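Local atomic coordinates of ubiquitin-conjugating enzyme E2, putative (Trypanosoma cruzi, PDB entry 4DS2), a protein that probably accepts activated ubiquitin as a thioester and passes it on toward substrate proteins, as other E2 ubiquitin-conjugating enzymes do. Residues A147-Y150 and L151-P155; L126-D129 and R130-Q134; D157-A160 and R161-G165; I13-D16 and L17-L21. All blocks are in the same frame, centred on the assembly; numbering follows the deposited sequence.

Overall arrangement
From the N terminus, interaction 4 comes first, within helix 11-27, which packs on strands 40-46 and 51-57 of the four-stranded antiparallel sheet. After the sheet and helix 108-111, interaction 2 forms the last turns of helix 120-132, with its centre about 7 Å from that of the chain. Interaction 1 ends helix 145-153 and interaction 3 belongs to helix 155-162. All four are local contacts, three to five residues apart, in series; none encloses a long loop, nests in another or crosses it. Only interactions 1 and 3 touch, through Y150 and L151 against D157, F158 and R161. Interaction 4 lies on the other side of the chain's centre from this pair, about 38 and 35 Å away between centres.

Interaction 1 of 4, residues A147-Y150 and L151-P155; sequences ARHY and LEKFP
The backbone of A147-Y150 hands over to L151-P155 through four successive i to i+4 hydrogen bonds, the straightest from L151 N to A147 O (3.0 Å, N-H...O 172°) and the last from F154 N to Y150 O at 2.7 Å, where the chain leaves helical geometry. Y150 and F154 carry the aromatic contact. Their rings are nearly parallel, with planes at 24°, but slid so far apart that they barely overlap. Instead, F154 CB sits over one face of the Y150 ring as a CH-pi contact, 4.2 Å from its centroid. Y150 CG lies anti to the backbone N (chi1 -158°) while F154 CG is beside its own N, which brings the two side chains across each other at about a right angle. H149 and K153 touch through CE1 and CD, 3.6 Å apart. R148 lays its CD 3.5 Å from E152 OE2, yet bends at chi2 and chi3 turn its guanidinium from E152, past L151 CD2, to a salt bridge with D142 and a hydrogen bond to Y135 O. Helix 155-162 follows directly and covers Y150 and L151 with D157 and F158; R161 adds a cation-pi contact to Y150, and Y95 from a loop touches A147 and Y150.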
# COMPACT_ATOMS: atom_id res chain seq x y z
N ALA A 147 -16.24 4.26 -7.85
CA ALA A 147 -15.78 4.94 -6.64
C ALA A 147 -15.30 6.39 -6.92
O ALA A 147 -15.51 7.30 -6.11
CB ALA A 147 -14.67 4.13 -5.99
N ARG A 148 -14.66 6.62 -8.08
CA ARG A 148 -14.22 7.97 -8.44
C ARG A 148 -15.41 8.91 -8.67
O ARG A 148 -15.45 10.03 -8.13
CB ARG A 148 -13.30 7.95 -9.68
CG ARG A 148 -12.91 9.34 -10.21
CD ARG A 148 -12.12 10.18 -9.20
NE ARG A 148 -10.79 9.60 -9.00
CZ ARG A 148 -10.00 9.77 -7.93
NH1 ARG A 148 -8.81 9.15 -7.85
NH2 ARG A 148 -10.38 10.57 -6.94
N HIS A 149 -16.36 8.44 -9.46
CA HIS A 149 -17.59 9.20 -9.72
C HIS A 149 -18.31 9.57 -8.45
O HIS A 149 -18.79 10.68 -8.31
CB HIS A 149 -18.50 8.38 -10.60
CG HIS A 149 -19.66 9.15 -11.16
ND1 HIS A 149 -20.64 9.65 -10.38
CD2 HIS A 149 -19.98 9.50 -12.48
CE1 HIS A 149 -21.53 10.29 -11.15
NE2 HIS A 149 -21.13 10.19 -12.44
N TYR A 150 -18.37 8.65 -7.52
CA TYR A 150 -19.06 8.86 -6.27
C TYR A 150 -18.33 9.87 -5.35
O TYR A 150 -18.98 10.73 -4.73
CB TYR A 150 -19.28 7.52 -5.58
CG TYR A 150 -20.41 7.55 -4.58
CD1 TYR A 150 -21.75 7.69 -4.98
CD2 TYR A 150 -20.13 7.44 -3.20
CE1 TYR A 150 -22.78 7.71 -4.03
CE2 TYR A 150 -21.15 7.46 -2.26
CZ TYR A 150 -22.46 7.60 -2.67
OH TYR A 150 -23.44 7.62 -1.69
N LEU A 151 -17.01 9.76 -5.24
CA LEU A 151 -16.23 10.81 -4.55
C LEU A 151 -16.44 12.21 -5.16
O LEU A 151 -16.59 13.22 -4.44
CB LEU A 151 -14.73 10.51 -4.60
CG LEU A 151 -13.80 11.55 -3.95
CD1 LEU A 151 -13.91 11.65 -2.43
CD2 LEU A 151 -12.38 11.27 -4.36
N GLU A 152 -16.42 12.25 -6.48
CA GLU A 152 -16.47 13.51 -7.21
C GLU A 152 -17.80 14.24 -7.02
O GLU A 152 -17.83 15.46 -6.96
CB GLU A 152 -16.18 13.30 -8.70
CG GLU A 152 -14.70 13.36 -9.04
CD GLU A 152 -14.37 12.95 -10.48
OE1 GLU A 152 -15.27 12.45 -11.20
OE2 GLU A 152 -13.21 13.10 -10.89
N LYS A 153 -18.88 13.48 -6.89
CA LYS A 153 -20.22 14.06 -6.80
C LYS A 153 -20.91 13.91 -5.47
O LYS A 153 -21.85 14.64 -5.19
CB LYS A 153 -21.07 13.51 -7.95
CG LYS A 153 -20.53 14.12 -9.23
CD LYS A 153 -21.23 13.79 -10.52
CE LYS A 153 -20.26 14.04 -11.68
NZ LYS A 153 -20.87 14.02 -13.04
N PHE A 154 -20.45 13.00 -4.64
CA PHE A 154 -20.95 12.90 -3.29
C PHE A 154 -19.80 12.77 -2.31
O PHE A 154 -19.72 11.77 -1.57
CB PHE A 154 -21.93 11.73 -3.16
CG PHE A 154 -23.14 11.87 -4.04
CD1 PHE A 154 -24.31 12.43 -3.56
CD2 PHE A 154 -23.08 11.48 -5.38
CE1 PHE A 154 -25.41 12.59 -4.39
CE2 PHE A 154 -24.18 11.63 -6.21
CZ PHE A 154 -25.34 12.19 -5.72
N PRO A 155 -18.93 13.81 -2.26
CA PRO A 155 -17.74 13.80 -1.39
C PRO A 155 -18.06 13.35 0.02
O PRO A 155 -17.33 12.57 0.62
CB PRO A 155 -17.28 15.27 -1.37
CG PRO A 155 -17.88 15.88 -2.59
CD PRO A 155 -19.16 15.14 -2.85

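Interaction 2 of 4, residues L126-D129 and R130-Q134; sequences LVLD and RVFSQ
Main-chain hydrogen bonds link L126-D129 to R130-Q134, and D129 O is the acceptor on which the helix ends. It takes S133 N at 2.9 Å, from above the carbonyl plane, and Q134 N at 2.8 Å, within that plane, so one oxygen holds an i+4 and an i+5 amide as the chain leaves helical geometry at S133. Upstream, V131 N to V127 O and F132 N to L128 O continue the regular alpha-helical pattern. The polar side-chain contact is slight: Q134 NE2 gives a weak hydrogen bond to D129 OD1 (3.5 Å), with the amide and carboxylate planes 66° apart. Q134 CG, beside the backbone N (chi1 -52°), lies 3.4 Å from D129 OD2, and the bend at chi2 brings the amide back to OD1. Among the apolar groups, L128 and F132 run alongside each other, pointing the same way, with CD2 and CE2 4.0 Å apart; V127 CG1 and V131 CG2 are more loosely spaced. R130 sends its guanidinium away from this helix to a salt bridge with D141 and a hydrogen bond to S137 O. Around the helix, M109 of helix 108-111 touches V127, R130 and V131, V127 meets V88 and F132 meets F90 of strand 87-90, and the F132 ring also meets those of Y71 and Y64.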
# COMPACT_ATOMS: atom_id res chain seq x y z
N LEU A 126 4.67 4.82 -0.61
CA LEU A 126 4.05 5.57 -1.71
C LEU A 126 2.61 5.16 -1.91
O LEU A 126 1.76 6.00 -2.21
CB LEU A 126 4.82 5.40 -3.04
CG LEU A 126 4.12 6.04 -4.26
CD1 LEU A 126 5.08 6.31 -5.39
CD2 LEU A 126 2.94 5.20 -4.76
N VAL A 127 2.35 3.87 -1.75
CA VAL A 127 1.04 3.29 -2.03
C VAL A 127 0.06 3.57 -0.92
O VAL A 127 -1.12 3.86 -1.19
CB VAL A 127 1.07 1.77 -2.18
CG1 VAL A 127 -0.33 1.19 -2.03
CG2 VAL A 127 1.69 1.39 -3.53
N LEU A 128 0.55 3.47 0.33
CA LEU A 128 -0.30 3.71 1.50
C LEU A 128 -0.75 5.16 1.53
O LEU A 128 -1.92 5.45 1.76
CB LEU A 128 0.45 3.39 2.78
CG LEU A 128 0.82 1.92 2.99
CD1 LEU A 128 1.88 1.81 4.08
CD2 LEU A 128 -0.41 1.09 3.29
N ASP A 129 0.19 6.05 1.26
CA ASP A 129 -0.09 7.47 1.20
C ASP A 129 -1.03 7.83 0.04
O ASP A 129 -1.94 8.67 0.17
CB ASP A 129 1.22 8.24 1.05
CG ASP A 129 0.99 9.69 0.66
OD1 ASP A 129 0.33 10.43 1.45
OD2 ASP A 129 1.47 10.07 -0.44
N ARG A 130 -0.77 7.23 -1.09
CA ARG A 130 -1.56 7.52 -2.28
C ARG A 130 -3.01 7.15 -2.06
O ARG A 130 -3.91 7.91 -2.38
CB ARG A 130 -0.95 6.78 -3.48
CG ARG A 130 -1.76 6.83 -4.74
CD ARG A 130 -1.99 8.23 -5.22
NE ARG A 130 -2.75 8.18 -6.45
CZ ARG A 130 -3.33 9.24 -7.02
NH1 ARG A 130 -3.25 10.44 -6.46
NH2 ARG A 130 -4.00 9.09 -8.16
N VAL A 131 -3.24 5.97 -1.50
CA VAL A 131 -4.60 5.45 -1.36
C VAL A 131 -5.36 6.01 -0.15
O VAL A 131 -6.54 6.39 -0.25
CB VAL A 131 -4.54 3.93 -1.31
CG1 VAL A 131 -5.91 3.34 -0.97
CG2 VAL A 131 -4.03 3.45 -2.67
N PHE A 132 -4.68 6.09 0.99
CA PHE A 132 -5.31 6.56 2.23
C PHE A 132 -5.39 8.09 2.34
O PHE A 132 -6.26 8.63 3.05
CB PHE A 132 -4.53 5.99 3.43
CG PHE A 132 -4.70 4.51 3.65
CD1 PHE A 132 -5.87 3.84 3.26
CD2 PHE A 132 -3.73 3.80 4.33
CE1 PHE A 132 -6.04 2.50 3.50
CE2 PHE A 132 -3.90 2.45 4.59
CZ PHE A 132 -5.06 1.81 4.18
N SER A 133 -4.44 8.77 1.69
CA SER A 133 -4.22 10.20 1.89
C SER A 133 -4.27 11.08 0.66
O SER A 133 -4.77 12.19 0.75
CB SER A 133 -2.93 10.44 2.66
OG SER A 133 -3.20 10.23 4.02
N GLN A 134 -3.79 10.62 -0.50
CA GLN A 134 -3.79 11.48 -1.66
C GLN A 134 -4.78 11.03 -2.70
O GLN A 134 -4.61 11.29 -3.88
CB GLN A 134 -2.39 11.58 -2.29
CG GLN A 134 -1.26 11.96 -1.33
CD GLN A 134 -1.39 13.35 -0.66
OE1 GLN A 134 -2.18 14.21 -1.09
NE2 GLN A 134 -0.57 13.59 0.38

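Interaction 3 of 4, residues D157-A160 and R161-G165; sequences DFAA and RVRRG
A159 O is approached by two amides of the following turn: R163 N, 3.3 Å away in the carbonyl plane with a fairly straight N-H...O angle of 162°, and V162 N, whose bond is weak. V162 N has a sounder acceptor in F158 O at 3.1 Å, and R161 N reaches D157 O, so the turn is still alpha-helical. The next i+4 bonds, R164 N to A160 O and G165 N to R161 O, are both weak. F158 and V162 make the apolar contact. The valine methyl CG2 lies 3.7 Å from F158 CE1 and forms an off-centre CH-pi contact, 30° from the ring normal; F158 CG is anti to the backbone N (chi1 169°), which swings the ring toward this methyl. R163 NH1 comes 3.8 Å from A159 CB. R164 bends at chi3 and lays one guanidinium face over A160 O, with CG 3.2 Å from the same oxygen. R161 NH1 is hydrogen-bonded to Y95 OH, while F158 packs on Y64 and Y135, V162 on Y64 and A159 on V63, all in loops. The positive charge of R164 near the carbonyls of the last turn is probably favourable, while F158 and V162 supply the apolar side of the turn.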
# COMPACT_ATOMS: atom_id res chain seq x y z
N ASP A 157 -20.99 11.72 1.13
CA ASP A 157 -21.60 10.37 1.20
C ASP A 157 -20.54 9.28 0.97
O ASP A 157 -20.72 8.15 1.45
CB ASP A 157 -22.73 10.19 0.18
CG ASP A 157 -23.87 11.24 0.33
OD1 ASP A 157 -23.71 12.24 1.05
OD2 ASP A 157 -24.93 11.04 -0.30
N PHE A 158 -19.48 9.60 0.22
CA PHE A 158 -18.30 8.70 0.00
C PHE A 158 -17.56 8.39 1.32
O PHE A 158 -17.13 7.26 1.55
CB PHE A 158 -17.32 9.32 -1.03
CG PHE A 158 -15.98 8.60 -1.12
CD1 PHE A 158 -14.95 8.91 -0.25
CD2 PHE A 158 -15.75 7.64 -2.10
CE1 PHE A 158 -13.74 8.25 -0.33
CE2 PHE A 158 -14.53 7.00 -2.19
CZ PHE A 158 -13.53 7.29 -1.30
N ALA A 159 -17.41 9.41 2.17
CA ALA A 159 -16.83 9.26 3.52
C ALA A 159 -17.61 8.26 4.39
O ALA A 159 -17.02 7.32 4.94
CB ALA A 159 -16.77 10.60 4.22
N ALA A 160 -18.93 8.47 4.51
CA ALA A 160 -19.81 7.59 5.33
C ALA A 160 -19.72 6.15 4.86
O ALA A 160 -19.81 5.21 5.64
CB ALA A 160 -21.26 8.06 5.28
N ARG A 161 -19.54 6.00 3.55
CA ARG A 161 -19.40 4.69 2.91
C ARG A 161 -18.05 4.00 3.20
O ARG A 161 -18.01 2.77 3.30
CB ARG A 161 -19.65 4.85 1.40
CG ARG A 161 -19.51 3.59 0.60
CD ARG A 161 -19.88 3.85 -0.87
NE ARG A 161 -21.31 4.09 -1.08
CZ ARG A 161 -21.89 4.08 -2.29
NH1 ARG A 161 -21.16 3.88 -3.38
NH2 ARG A 161 -23.20 4.28 -2.41
N VAL A 162 -16.97 4.77 3.34
CA VAL A 162 -15.68 4.20 3.70
C VAL A 162 -15.74 3.61 5.11
O VAL A 162 -15.21 2.51 5.37
CB VAL A 162 -14.50 5.22 3.59
CG1 VAL A 162 -13.24 4.69 4.28
CG2 VAL A 162 -14.22 5.55 2.14
N ARG A 163 -16.41 4.31 6.03
CA ARG A 163 -16.59 3.80 7.40
C ARG A 163 -17.50 2.59 7.49
O ARG A 163 -17.49 1.91 8.50
CB ARG A 163 -17.10 4.88 8.35
CG ARG A 163 -16.05 5.91 8.63
CD ARG A 163 -16.63 7.17 9.24
NE ARG A 163 -15.55 8.17 9.30
CZ ARG A 163 -15.52 9.35 8.65
NH1 ARG A 163 -16.53 9.76 7.89
NH2 ARG A 163 -14.44 10.13 8.80
N ARG A 164 -18.30 2.34 6.46
CA ARG A 164 -19.05 1.10 6.37
C ARG A 164 -18.07 -0.01 5.95
O ARG A 164 -17.60 -0.74 6.81
CB ARG A 164 -20.28 1.27 5.46
CG ARG A 164 -21.23 2.36 5.96
CD ARG A 164 -22.68 2.19 5.52
NE ARG A 164 -22.96 2.69 4.16
CZ ARG A 164 -23.40 3.92 3.84
NH1 ARG A 164 -23.64 4.85 4.77
NH2 ARG A 164 -23.61 4.22 2.56
N GLY A 165 -17.71 -0.12 4.66
CA GLY A 165 -16.64 -1.05 4.24
C GLY A 165 -16.09 -0.84 2.84
O GLY A 165 -15.54 -1.79 2.24

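Interaction 4 of 4, residues I13-D16 and L17-L21; sequences IIKD and LKLLL
I14 and K18 lie alongside each other, both pointing the same way from the helix, so that the end of the lysine's aliphatic chain touches the isoleucine. The closest touch is between I14 CG2 and K18 CE, 3.5 Å apart. This branch of I14 is anti to the backbone N (its CG1, at chi1 -69°, is anti to the carbonyl carbon), while the K18 chain stays extended until a bend at chi4. K18 CG also rests 3.2 Å from I14 O. One residue further round, K15 and L19 repeat the side-by-side arrangement more loosely, K15 CE approaching L19 CD1 at 4.2 Å; K15 NZ goes on to a weak hydrogen bond with H119. Beneath these pairs the backbone bonds are regular: K18 N to I14 O is almost straight, with an N-H...O angle of 176°, and L17 N to I13 O measures 2.8 Å. D16 turns its carboxylate away from L17-L21, and OD2 is held there by R12, Y81 OH and the backbone N of A120, a set of partners likely to favour its negative charge. I13, L17 and L20 lean on W52 of strand 51-57, and L17 and L20 on V44 of strand 40-46. Such an amphipathic N-terminal helix, set against the first strands of the antiparallel sheet, is characteristic of the ubiquitin-conjugating (UBC) fold.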
# COMPACT_ATOMS: atom_id res chain seq x y z
N ILE A 13 16.20 -8.13 -2.18
CA ILE A 13 14.96 -8.38 -1.49
C ILE A 13 15.26 -8.52 0.02
O ILE A 13 14.55 -7.94 0.88
CB ILE A 13 14.23 -9.66 -1.97
CG1 ILE A 13 13.76 -9.55 -3.43
CG2 ILE A 13 13.00 -9.92 -1.11
CD1 ILE A 13 13.04 -10.78 -3.93
N ILE A 14 16.29 -9.33 0.32
CA ILE A 14 16.74 -9.61 1.68
C ILE A 14 17.25 -8.31 2.34
O ILE A 14 16.81 -7.96 3.46
CB ILE A 14 17.85 -10.70 1.67
CG1 ILE A 14 17.26 -12.07 1.27
CG2 ILE A 14 18.55 -10.79 3.01
CD1 ILE A 14 18.21 -13.06 0.62
N LYS A 15 18.12 -7.57 1.63
CA LYS A 15 18.61 -6.26 2.11
C LYS A 15 17.43 -5.28 2.42
O LYS A 15 17.42 -4.65 3.49
CB LYS A 15 19.58 -5.63 1.12
CG LYS A 15 20.27 -4.33 1.62
CD LYS A 15 20.13 -3.15 0.63
CE LYS A 15 21.01 -1.94 0.99
NZ LYS A 15 21.00 -0.76 0.05
N ASP A 16 16.45 -5.20 1.51
CA ASP A 16 15.25 -4.37 1.75
C ASP A 16 14.29 -4.85 2.83
O ASP A 16 13.62 -4.02 3.44
CB ASP A 16 14.44 -4.16 0.49
CG ASP A 16 15.15 -3.28 -0.52
OD1 ASP A 16 16.34 -2.93 -0.32
OD2 ASP A 16 14.52 -2.93 -1.53
N LEU A 17 14.21 -6.17 3.08
CA LEU A 17 13.40 -6.69 4.18
C LEU A 17 14.07 -6.32 5.52
O LEU A 17 13.42 -5.77 6.40
CB LEU A 17 13.19 -8.20 4.05
CG LEU A 17 12.35 -8.86 5.16
CD1 LEU A 17 11.09 -8.06 5.52
CD2 LEU A 17 12.04 -10.29 4.73
N LYS A 18 15.37 -6.59 5.64
CA LYS A 18 16.15 -6.18 6.82
C LYS A 18 15.97 -4.70 7.10
O LYS A 18 15.91 -4.28 8.26
CB LYS A 18 17.63 -6.48 6.62
CG LYS A 18 17.96 -7.95 6.47
CD LYS A 18 19.45 -8.21 6.26
CE LYS A 18 19.79 -9.70 6.04
NZ LYS A 18 20.90 -10.24 6.92
N LEU A 19 15.89 -3.89 6.04
CA LEU A 19 15.77 -2.42 6.20
C LEU A 19 14.36 -2.05 6.67
O LEU A 19 14.23 -1.19 7.54
CB LEU A 19 16.16 -1.64 4.93
CG LEU A 19 17.62 -1.13 4.90
CD1 LEU A 19 18.01 -0.59 3.53
CD2 LEU A 19 17.93 -0.07 5.94
N LEU A 20 13.33 -2.71 6.12
CA LEU A 20 11.95 -2.48 6.58
C LEU A 20 11.75 -2.85 8.05
O LEU A 20 11.11 -2.12 8.79
CB LEU A 20 10.97 -3.26 5.73
CG LEU A 20 9.49 -3.06 6.10
CD1 LEU A 20 9.07 -1.61 6.03
CD2 LEU A 20 8.62 -3.90 5.17
N LEU A 21 12.29 -4.00 8.46
CA LEU A 21 12.18 -4.52 9.82
C LEU A 21 12.84 -3.60 10.83
O LEU A 21 12.31 -3.37 11.91
CB LEU A 21 12.83 -5.91 9.90
CG LEU A 21 12.09 -7.03 9.15
CD1 LEU A 21 12.95 -8.27 9.19
CD2 LEU A 21 10.70 -7.29 9.72